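Local coordinates for RING finger protein unkempt homolog (Mus musculus, PDB 5ELK) that binds RNA sequence-specifically through clustered CCCH zinc fingers and represses translation, helping to establish and maintain the early morphology of cortical neurons, at residues E63-P67 against C79-Q85; V10-T16 against D40-R46. The contacts are given in a common frame with arbitrary orientation. Residues are numbered along the deposited sequence.

Interaction 1: residues E63-P67 against C79-Q85; sequences EWGDP and CHTRTEQ. With ZN (zinc ion), chain D; nucleotides of chain B.
No hydrogen bond crosses this contact; the indole of Trp64 gives the larger part of the surface that 63-67 contributes. The chain stays extended from strand residues Glu63 and Trp64 through Gly65 and Asp66 to Pro67. Opposite, irregular Cys79-Thr81 leads into a helix at Arg82. The CA atoms of Trp64 and Thr81 lie 6.6 Å apart, those of Pro67 and His80 5.5 Å. Trp64 (chi1 m, chi2 93°) points toward 79-85: its CZ3 is 3.3 Å from Thr81 N and His80 C, and Arg82 CB sits 3.7 Å from the five-membered ring centroid, a CH-pi contact. The Arg82 guanidinium is sandwiched between Trp64 CD1 (3.2 Å to Arg82 NH2) and C5' of RNA G5. At the indole edge, Gln85 OE1 lies 3.7 Å from Trp64 CZ2 and 3.4 Å from C4' of RNA U3; Trp64 thus backs two RNA-contacting side chains. Pro67 CG is 3.5 Å from His80 O, and Pro67 O covers one face of the imidazole, whose NE2 binds zinc (2.1 Å) with Cys55, Cys70 and Cys76, a CCCH site. N-cap Thr81 OG1 accepts from Glu84 N (3.0 Å) and is probably hydrogen-bonded to Arg41 O. Strand 63-64, paired with 59-60, abuts helix 82-86.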
loop_
_atom_site.group_PDB
_atom_site.type_symbol
_atom_site.label_atom_id
_atom_site.label_comp_id
_atom_site.label_asym_id
_atom_site.label_seq_id
_atom_site.Cartn_x
_atom_site.Cartn_y
_atom_site.Cartn_z
ATOM N N GLU A 63 -13.847 -6.137 -6.628
ATOM C CA GLU A 63 -13.029 -7.140 -5.943
ATOM C C GLU A 63 -11.614 -7.237 -6.509
ATOM O O GLU A 63 -11.418 -7.385 -7.712
ATOM C CB GLU A 63 -13.698 -8.518 -5.984
ATOM C CG GLU A 63 -13.949 -9.130 -4.604
ATOM C CD GLU A 63 -15.339 -8.833 -4.065
ATOM O OE1 GLU A 63 -15.467 -7.925 -3.212
ATOM O OE2 GLU A 63 -16.304 -9.516 -4.489
ATOM N N TRP A 64 -10.628 -7.126 -5.622
ATOM C CA TRP A 64 -9.250 -7.447 -5.957
ATOM C C TRP A 64 -9.145 -8.968 -5.931
ATOM O O TRP A 64 -9.592 -9.603 -4.969
ATOM C CB TRP A 64 -8.283 -6.782 -4.957
ATOM C CG TRP A 64 -8.119 -5.299 -5.225
ATOM C CD1 TRP A 64 -8.824 -4.274 -4.657
ATOM C CD2 TRP A 64 -7.210 -4.691 -6.154
ATOM N NE1 TRP A 64 -8.405 -3.069 -5.176
ATOM C CE2 TRP A 64 -7.422 -3.302 -6.096
ATOM C CE3 TRP A 64 -6.245 -5.189 -7.023
ATOM C CZ2 TRP A 64 -6.693 -2.412 -6.874
ATOM C CZ3 TRP A 64 -5.531 -4.303 -7.791
ATOM C CH2 TRP A 64 -5.756 -2.935 -7.716
ATOM N N GLY A 65 -8.607 -9.554 -7.001
ATOM C CA GLY A 65 -8.506 -11.002 -7.119
ATOM C C GLY A 65 -7.060 -11.438 -7.053
ATOM O O GLY A 65 -6.192 -10.649 -6.703
ATOM N N ASP A 66 -6.795 -12.697 -7.382
ATOM C CA ASP A 66 -5.438 -13.221 -7.344
ATOM C C ASP A 66 -4.641 -12.524 -8.455
ATOM O O ASP A 66 -5.102 -12.492 -9.590
ATOM C CB ASP A 66 -5.475 -14.736 -7.549
ATOM C CG ASP A 66 -4.132 -15.393 -7.322
ATOM O OD1 ASP A 66 -3.294 -14.809 -6.597
ATOM O OD2 ASP A 66 -3.924 -16.502 -7.872
ATOM N N PRO A 67 -3.484 -11.905 -8.128
ATOM C CA PRO A 67 -2.674 -11.230 -9.151
ATOM C C PRO A 67 -2.058 -12.167 -10.191
ATOM O O PRO A 67 -1.787 -11.723 -11.303
ATOM C CB PRO A 67 -1.574 -10.556 -8.331
ATOM C CG PRO A 67 -2.160 -10.406 -6.976
ATOM C CD PRO A 67 -2.937 -11.657 -6.787
ATOM N N CYS A 79 -1.680 -1.626 -11.593
ATOM C CA CYS A 79 -1.634 -2.124 -10.223
ATOM C C CYS A 79 -2.263 -3.509 -10.107
ATOM O O CYS A 79 -3.268 -3.787 -10.742
ATOM C CB CYS A 79 -2.342 -1.155 -9.278
ATOM S SG CYS A 79 -1.498 0.427 -9.100
ATOM N N HIS A 80 -1.659 -4.355 -9.275
ATOM C CA HIS A 80 -2.096 -5.734 -9.078
ATOM C C HIS A 80 -2.659 -5.986 -7.679
ATOM O O HIS A 80 -3.204 -7.057 -7.408
ATOM C CB HIS A 80 -0.932 -6.696 -9.334
ATOM C CG HIS A 80 -0.747 -7.058 -10.776
ATOM N ND1 HIS A 80 0.306 -7.821 -11.224
ATOM C CD2 HIS A 80 -1.487 -6.757 -11.873
ATOM C CE1 HIS A 80 0.217 -7.968 -12.534
ATOM N NE2 HIS A 80 -0.861 -7.333 -12.952
ATOM N N THR A 81 -2.517 -5.012 -6.790
ATOM C CA THR A 81 -3.125 -5.093 -5.465
ATOM C C THR A 81 -3.547 -3.722 -4.990
ATOM O O THR A 81 -3.044 -2.699 -5.458
ATOM C CB THR A 81 -2.170 -5.647 -4.410
ATOM O OG1 THR A 81 -1.126 -4.695 -4.169
ATOM C CG2 THR A 81 -1.565 -6.955 -4.853
ATOM N N ARG A 82 -4.478 -3.717 -4.046
ATOM C CA ARG A 82 -5.036 -2.491 -3.522
ATOM C C ARG A 82 -3.913 -1.717 -2.854
ATOM O O ARG A 82 -3.848 -0.482 -2.915
ATOM C CB ARG A 82 -6.134 -2.820 -2.513
ATOM C CG ARG A 82 -6.652 -1.629 -1.717
ATOM C CD ARG A 82 -7.714 -2.070 -0.724
ATOM N NE ARG A 82 -8.948 -2.486 -1.390
ATOM C CZ ARG A 82 -9.493 -3.699 -1.305
ATOM N NH1 ARG A 82 -8.941 -4.659 -0.569
ATOM N NH2 ARG A 82 -10.613 -3.955 -1.963
ATOM N N THR A 83 -3.003 -2.454 -2.237
ATOM C CA THR A 83 -1.867 -1.819 -1.608
ATOM C C THR A 83 -1.006 -1.091 -2.630
ATOM O O THR A 83 -0.516 0.009 -2.360
ATOM C CB THR A 83 -1.014 -2.822 -0.849
ATOM O OG1 THR A 83 -1.852 -3.553 0.054
ATOM C CG2 THR A 83 0.069 -2.095 -0.069
ATOM N N GLU A 84 -0.818 -1.700 -3.798
ATOM C CA GLU A 84 -0.009 -1.083 -4.841
ATOM C C GLU A 84 -0.627 0.214 -5.314
ATOM O O GLU A 84 0.071 1.149 -5.703
ATOM C CB GLU A 84 0.168 -2.021 -6.029
ATOM C CG GLU A 84 1.269 -3.024 -5.815
ATOM C CD GLU A 84 1.776 -3.628 -7.097
ATOM O OE1 GLU A 84 1.034 -3.649 -8.103
ATOM O OE2 GLU A 84 2.939 -4.066 -7.098
ATOM N N GLN A 85 -1.948 0.272 -5.286
ATOM C CA GLN A 85 -2.635 1.471 -5.724
ATOM C C GLN A 85 -2.628 2.551 -4.630
ATOM O O GLN A 85 -2.300 3.706 -4.888
ATOM C CB GLN A 85 -4.066 1.126 -6.112
ATOM C CG GLN A 85 -4.845 2.292 -6.666
ATOM C CD GLN A 85 -6.261 1.921 -7.036
ATOM O OE1 GLN A 85 -6.966 1.272 -6.263
ATOM N NE2 GLN A 85 -6.691 2.333 -8.220
HETATM ZN ZN ZN D . -1.611 -7.039 -14.843
ATOM P P G B 5 -12.075 -0.394 3.195
ATOM O OP1 G B 5 -12.956 -0.863 2.091
ATOM O OP2 G B 5 -12.659 -0.205 4.550
ATOM O "O5'" G B 5 -10.838 -1.381 3.387
ATOM C "C5'" G B 5 -10.324 -2.136 2.296
ATOM C "C4'" G B 5 -8.943 -2.669 2.594
ATOM O "O4'" G B 5 -7.976 -1.590 2.467
ATOM C "C3'" G B 5 -8.748 -3.260 3.994
ATOM O "O3'" G B 5 -7.860 -4.377 3.927
ATOM C "C2'" G B 5 -8.071 -2.121 4.751
ATOM O "O2'" G B 5 -7.275 -2.533 5.847
ATOM C "C1'" G B 5 -7.223 -1.479 3.656
ATOM N N9 G B 5 -6.929 -0.060 3.884
ATOM C C8 G B 5 -7.829 0.981 3.881
ATOM N N7 G B 5 -7.266 2.132 4.112
ATOM C C5 G B 5 -5.920 1.838 4.283
ATOM C C6 G B 5 -4.819 2.691 4.561
ATOM O O6 G B 5 -4.819 3.911 4.721
ATOM N N1 G B 5 -3.627 1.989 4.660
ATOM C C2 G B 5 -3.508 0.629 4.495
ATOM N N2 G B 5 -2.268 0.134 4.620
ATOM N N3 G B 5 -4.523 -0.181 4.233
ATOM C C4 G B 5 -5.693 0.488 4.140
ATOM P P U B 3 -9.119 7.074 -6.862
ATOM O OP1 U B 3 -10.305 7.572 -6.129
ATOM O OP2 U B 3 -8.257 7.993 -7.652
ATOM O "O5'" U B 3 -8.188 6.365 -5.788
ATOM C "C5'" U B 3 -7.687 5.055 -6.007
ATOM C "C4'" U B 3 -7.635 4.279 -4.719
ATOM O "O4'" U B 3 -6.616 4.863 -3.854
ATOM C "C3'" U B 3 -8.932 4.298 -3.915
ATOM O "O3'" U B 3 -9.043 3.075 -3.182
ATOM C "C2'" U B 3 -8.692 5.454 -2.947
ATOM O "O2'" U B 3 -9.494 5.428 -1.785
ATOM C "C1'" U B 3 -7.209 5.265 -2.631
ATOM N N1 U B 3 -6.522 6.471 -2.134
ATOM C C2 U B 3 -5.587 6.327 -1.113
ATOM O O2 U B 3 -5.295 5.247 -0.614
ATOM N N3 U B 3 -4.987 7.493 -0.685
ATOM C C4 U B 3 -5.228 8.768 -1.148
ATOM O O4 U B 3 -4.615 9.721 -0.658
ATOM C C5 U B 3 -6.206 8.830 -2.197
ATOM C C6 U B 3 -6.807 7.717 -2.643
#

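Interaction 2: residues V10-T16 against D40-R46; sequences VLGNYKT and DRRRSPR. With nucleotides of chain B.
Val10 begins the last turn of helix 7-13. Leu11 O receives Arg42 NH2 at 2.6 Å and, weakly, NH1 at 3.2 Å, while Gly12 O takes Ser44 OG at 3.2 Å. Asn13 opens a type II beta turn (Thr16 N to Asn13 O, 3.0 Å). Tyr14 O accepts Arg42 NH1 at 3.0 Å; its OH lies 3.0 Å from N2 of RNA G5 and is hydrogen-bonded to Tyr30 O. Lys15, left-handed (phi/psi 51/36) at the turn's third position, extends NZ to Asp40 OD2, a 2.9 Å salt bridge, and to the carbonyls of Cys32 and Tyr34; its O accepts weakly from Arg42 N at 3.0 Å. Thr16 CA lies 5.2 Å from Arg42 CA and 3.5 Å from Arg42 O, a CA-H...O contact. Arg42, extended in backbone (-139/122) and side chain (chi1-chi3 t), so bridges carbonyls of the last helical turn and the beta turn. Asp40 OD2, also hydrogen-bonded to His36 ND1, ties 40-46, between His36 and Cys55, to the CCCH zinc site of Cys19, Cys26, Cys32 and His36.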
loop_
_atom_site.group_PDB
_atom_site.type_symbol
_atom_site.label_atom_id
_atom_site.label_comp_id
_atom_site.label_asym_id
_atom_site.label_seq_id
_atom_site.Cartn_x
_atom_site.Cartn_y
_atom_site.Cartn_z
ATOM N N VAL A 10 7.988 4.862 3.737
ATOM C CA VAL A 10 6.784 4.079 3.539
ATOM C C VAL A 10 6.575 3.923 2.047
ATOM O O VAL A 10 6.341 2.818 1.553
ATOM C CB VAL A 10 5.561 4.784 4.152
ATOM C CG1 VAL A 10 4.256 4.063 3.786
ATOM C CG2 VAL A 10 5.724 4.877 5.650
ATOM N N LEU A 11 6.685 5.043 1.341
ATOM C CA LEU A 11 6.484 5.079 -0.106
ATOM C C LEU A 11 7.396 4.108 -0.826
ATOM O O LEU A 11 6.973 3.417 -1.746
ATOM C CB LEU A 11 6.765 6.471 -0.654
ATOM C CG LEU A 11 5.835 7.015 -1.740
ATOM C CD1 LEU A 11 6.555 8.133 -2.485
ATOM C CD2 LEU A 11 5.294 5.951 -2.709
ATOM N N GLY A 12 8.653 4.052 -0.404
ATOM C CA GLY A 12 9.640 3.252 -1.104
ATOM C C GLY A 12 9.649 1.782 -0.734
ATOM O O GLY A 12 10.103 0.956 -1.527
ATOM N N ASN A 13 9.123 1.447 0.441
ATOM C CA ASN A 13 9.359 0.127 1.027
ATOM C C ASN A 13 8.137 -0.617 1.568
ATOM O O ASN A 13 8.197 -1.829 1.760
ATOM C CB ASN A 13 10.398 0.254 2.144
ATOM C CG ASN A 13 11.660 0.947 1.679
ATOM O OD1 ASN A 13 12.066 1.975 2.235
ATOM N ND2 ASN A 13 12.283 0.397 0.640
ATOM N N TYR A 14 7.039 0.091 1.815
ATOM C CA TYR A 14 5.859 -0.518 2.432
ATOM C C TYR A 14 5.348 -1.760 1.683
ATOM O O TYR A 14 4.998 -1.683 0.511
ATOM C CB TYR A 14 4.741 0.507 2.518
ATOM C CG TYR A 14 3.529 0.036 3.284
ATOM C CD1 TYR A 14 3.555 -0.028 4.661
ATOM C CD2 TYR A 14 2.361 -0.324 2.638
ATOM C CE1 TYR A 14 2.458 -0.440 5.376
ATOM C CE2 TYR A 14 1.249 -0.743 3.354
ATOM C CZ TYR A 14 1.311 -0.795 4.722
ATOM O OH TYR A 14 0.230 -1.202 5.464
ATOM N N LYS A 15 5.293 -2.887 2.391
ATOM C CA LYS A 15 4.891 -4.187 1.835
ATOM C C LYS A 15 5.634 -4.587 0.566
ATOM O O LYS A 15 5.085 -5.230 -0.322
ATOM C CB LYS A 15 3.379 -4.239 1.639
ATOM C CG LYS A 15 2.667 -4.362 2.958
ATOM C CD LYS A 15 1.177 -4.253 2.820
ATOM C CE LYS A 15 0.505 -4.354 4.173
ATOM N NZ LYS A 15 0.882 -5.602 4.900
ATOM N N THR A 16 6.908 -4.224 0.523
ATOM C CA THR A 16 7.806 -4.583 -0.564
ATOM C C THR A 16 8.424 -5.951 -0.283
ATOM O O THR A 16 8.913 -6.635 -1.191
ATOM C CB THR A 16 8.913 -3.515 -0.684
ATOM O OG1 THR A 16 8.354 -2.337 -1.275
ATOM C CG2 THR A 16 10.087 -3.989 -1.523
ATOM N N ASP A 40 -1.502 -8.886 -0.813
ATOM C CA ASP A 40 -1.009 -7.918 0.168
ATOM C C ASP A 40 0.297 -7.326 -0.362
ATOM O O ASP A 40 0.791 -6.301 0.121
ATOM C CB ASP A 40 -0.743 -8.670 1.480
ATOM C CG ASP A 40 -0.537 -7.759 2.659
ATOM O OD1 ASP A 40 -1.163 -6.685 2.707
ATOM O OD2 ASP A 40 0.246 -8.130 3.559
ATOM N N ARG A 41 0.846 -7.985 -1.376
ATOM C CA ARG A 41 2.170 -7.672 -1.876
ATOM C C ARG A 41 2.176 -6.385 -2.677
ATOM O O ARG A 41 1.168 -5.986 -3.262
ATOM C CB ARG A 41 2.678 -8.823 -2.741
ATOM C CG ARG A 41 4.065 -8.617 -3.299
ATOM C CD ARG A 41 4.610 -9.912 -3.852
ATOM N NE ARG A 41 5.025 -9.776 -5.243
ATOM C CZ ARG A 41 6.206 -9.305 -5.625
ATOM N NH1 ARG A 41 7.098 -8.911 -4.723
ATOM N NH2 ARG A 41 6.497 -9.222 -6.913
ATOM N N ARG A 42 3.336 -5.749 -2.704
ATOM C CA ARG A 42 3.520 -4.506 -3.428
ATOM C C ARG A 42 4.873 -4.517 -4.128
ATOM O O ARG A 42 5.912 -4.677 -3.490
ATOM C CB ARG A 42 3.430 -3.326 -2.450
ATOM C CG ARG A 42 3.811 -1.990 -3.024
ATOM C CD ARG A 42 3.190 -0.869 -2.216
ATOM N NE ARG A 42 3.557 0.454 -2.713
ATOM C CZ ARG A 42 4.614 1.142 -2.298
ATOM N NH1 ARG A 42 5.420 0.637 -1.377
ATOM N NH2 ARG A 42 4.865 2.343 -2.798
ATOM N N ARG A 43 4.864 -4.363 -5.446
ATOM C CA ARG A 43 6.105 -4.161 -6.175
ATOM C C ARG A 43 6.631 -2.767 -5.857
ATOM O O ARG A 43 5.891 -1.783 -5.915
ATOM C CB ARG A 43 5.882 -4.328 -7.675
ATOM C CG ARG A 43 5.449 -5.734 -8.069
ATOM C CD ARG A 43 4.890 -5.773 -9.480
ATOM N NE ARG A 43 3.614 -5.071 -9.573
ATOM C CZ ARG A 43 3.020 -4.734 -10.713
ATOM N NH1 ARG A 43 3.580 -5.027 -11.873
ATOM N NH2 ARG A 43 1.866 -4.094 -10.691
ATOM N N SER A 44 7.902 -2.690 -5.495
ATOM C CA SER A 44 8.518 -1.415 -5.216
ATOM C C SER A 44 8.451 -0.559 -6.479
ATOM O O SER A 44 8.918 -0.992 -7.536
ATOM C CB SER A 44 9.971 -1.611 -4.795
ATOM O OG SER A 44 10.541 -0.371 -4.420
ATOM N N PRO A 45 7.870 0.655 -6.382
ATOM C CA PRO A 45 7.756 1.528 -7.554
ATOM C C PRO A 45 9.088 2.073 -8.041
ATOM O O PRO A 45 9.096 2.805 -9.027
ATOM C CB PRO A 45 6.860 2.662 -7.066
ATOM C CG PRO A 45 7.025 2.670 -5.607
ATOM C CD PRO A 45 7.233 1.255 -5.200
ATOM N N ARG A 46 10.184 1.713 -7.374
ATOM C CA ARG A 46 11.513 2.115 -7.813
ATOM C C ARG A 46 12.084 1.073 -8.777
ATOM O O ARG A 46 12.904 1.400 -9.636
ATOM C CB ARG A 46 12.452 2.318 -6.610
ATOM C CG ARG A 46 13.078 1.044 -6.044
ATOM C CD ARG A 46 13.995 1.340 -4.852
ATOM N NE ARG A 46 14.141 0.188 -3.962
ATOM C CZ ARG A 46 14.908 0.163 -2.874
ATOM N NH1 ARG A 46 15.620 1.228 -2.525
ATOM N NH2 ARG A 46 14.965 -0.935 -2.132
ATOM P P G B 5 -12.075 -0.394 3.195
ATOM O OP1 G B 5 -12.956 -0.863 2.091
ATOM O OP2 G B 5 -12.659 -0.205 4.550
ATOM O "O5'" G B 5 -10.838 -1.381 3.387
ATOM C "C5'" G B 5 -10.324 -2.136 2.296
ATOM C "C4'" G B 5 -8.943 -2.669 2.594
ATOM O "O4'" G B 5 -7.976 -1.590 2.467
ATOM C "C3'" G B 5 -8.748 -3.260 3.994
ATOM O "O3'" G B 5 -7.860 -4.377 3.927
ATOM C "C2'" G B 5 -8.071 -2.121 4.751
ATOM O "O2'" G B 5 -7.275 -2.533 5.847
ATOM C "C1'" G B 5 -7.223 -1.479 3.656
ATOM N N9 G B 5 -6.929 -0.060 3.884
ATOM C C8 G B 5 -7.829 0.981 3.881
ATOM N N7 G B 5 -7.266 2.132 4.112
ATOM C C5 G B 5 -5.920 1.838 4.283
ATOM C C6 G B 5 -4.819 2.691 4.561
ATOM O O6 G B 5 -4.819 3.911 4.721
ATOM N N1 G B 5 -3.627 1.989 4.660
ATOM C C2 G B 5 -3.508 0.629 4.495
ATOM N N2 G B 5 -2.268 0.134 4.620
ATOM N N3 G B 5 -4.523 -0.181 4.233
ATOM C C4 G B 5 -5.693 0.488 4.140
#

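Overall arrangement
This fragment of the longer protein holds zinc fingers 4-6, in complex with RNA. The two contacts lie in series along the chain, their centres about 13 Å apart, and meet at helix 82-86. Interaction 1 is buried and mainly nonpolar, an indole and a proline packed beside a zinc-binding histidine. Interaction 2 is partly buried and polar, made of arginine and serine bonds to backbone carbonyls and a lysine-aspartate salt bridge. They are joined directly: Glu84 OE1 forms a 2.8 Å salt bridge with Arg43 NH2, and Thr83 CG2 packs on Lys15 CD at 3.8 Å. Both approach G5 of the RNA, through Arg82 at its sugar and Tyr14 at its base.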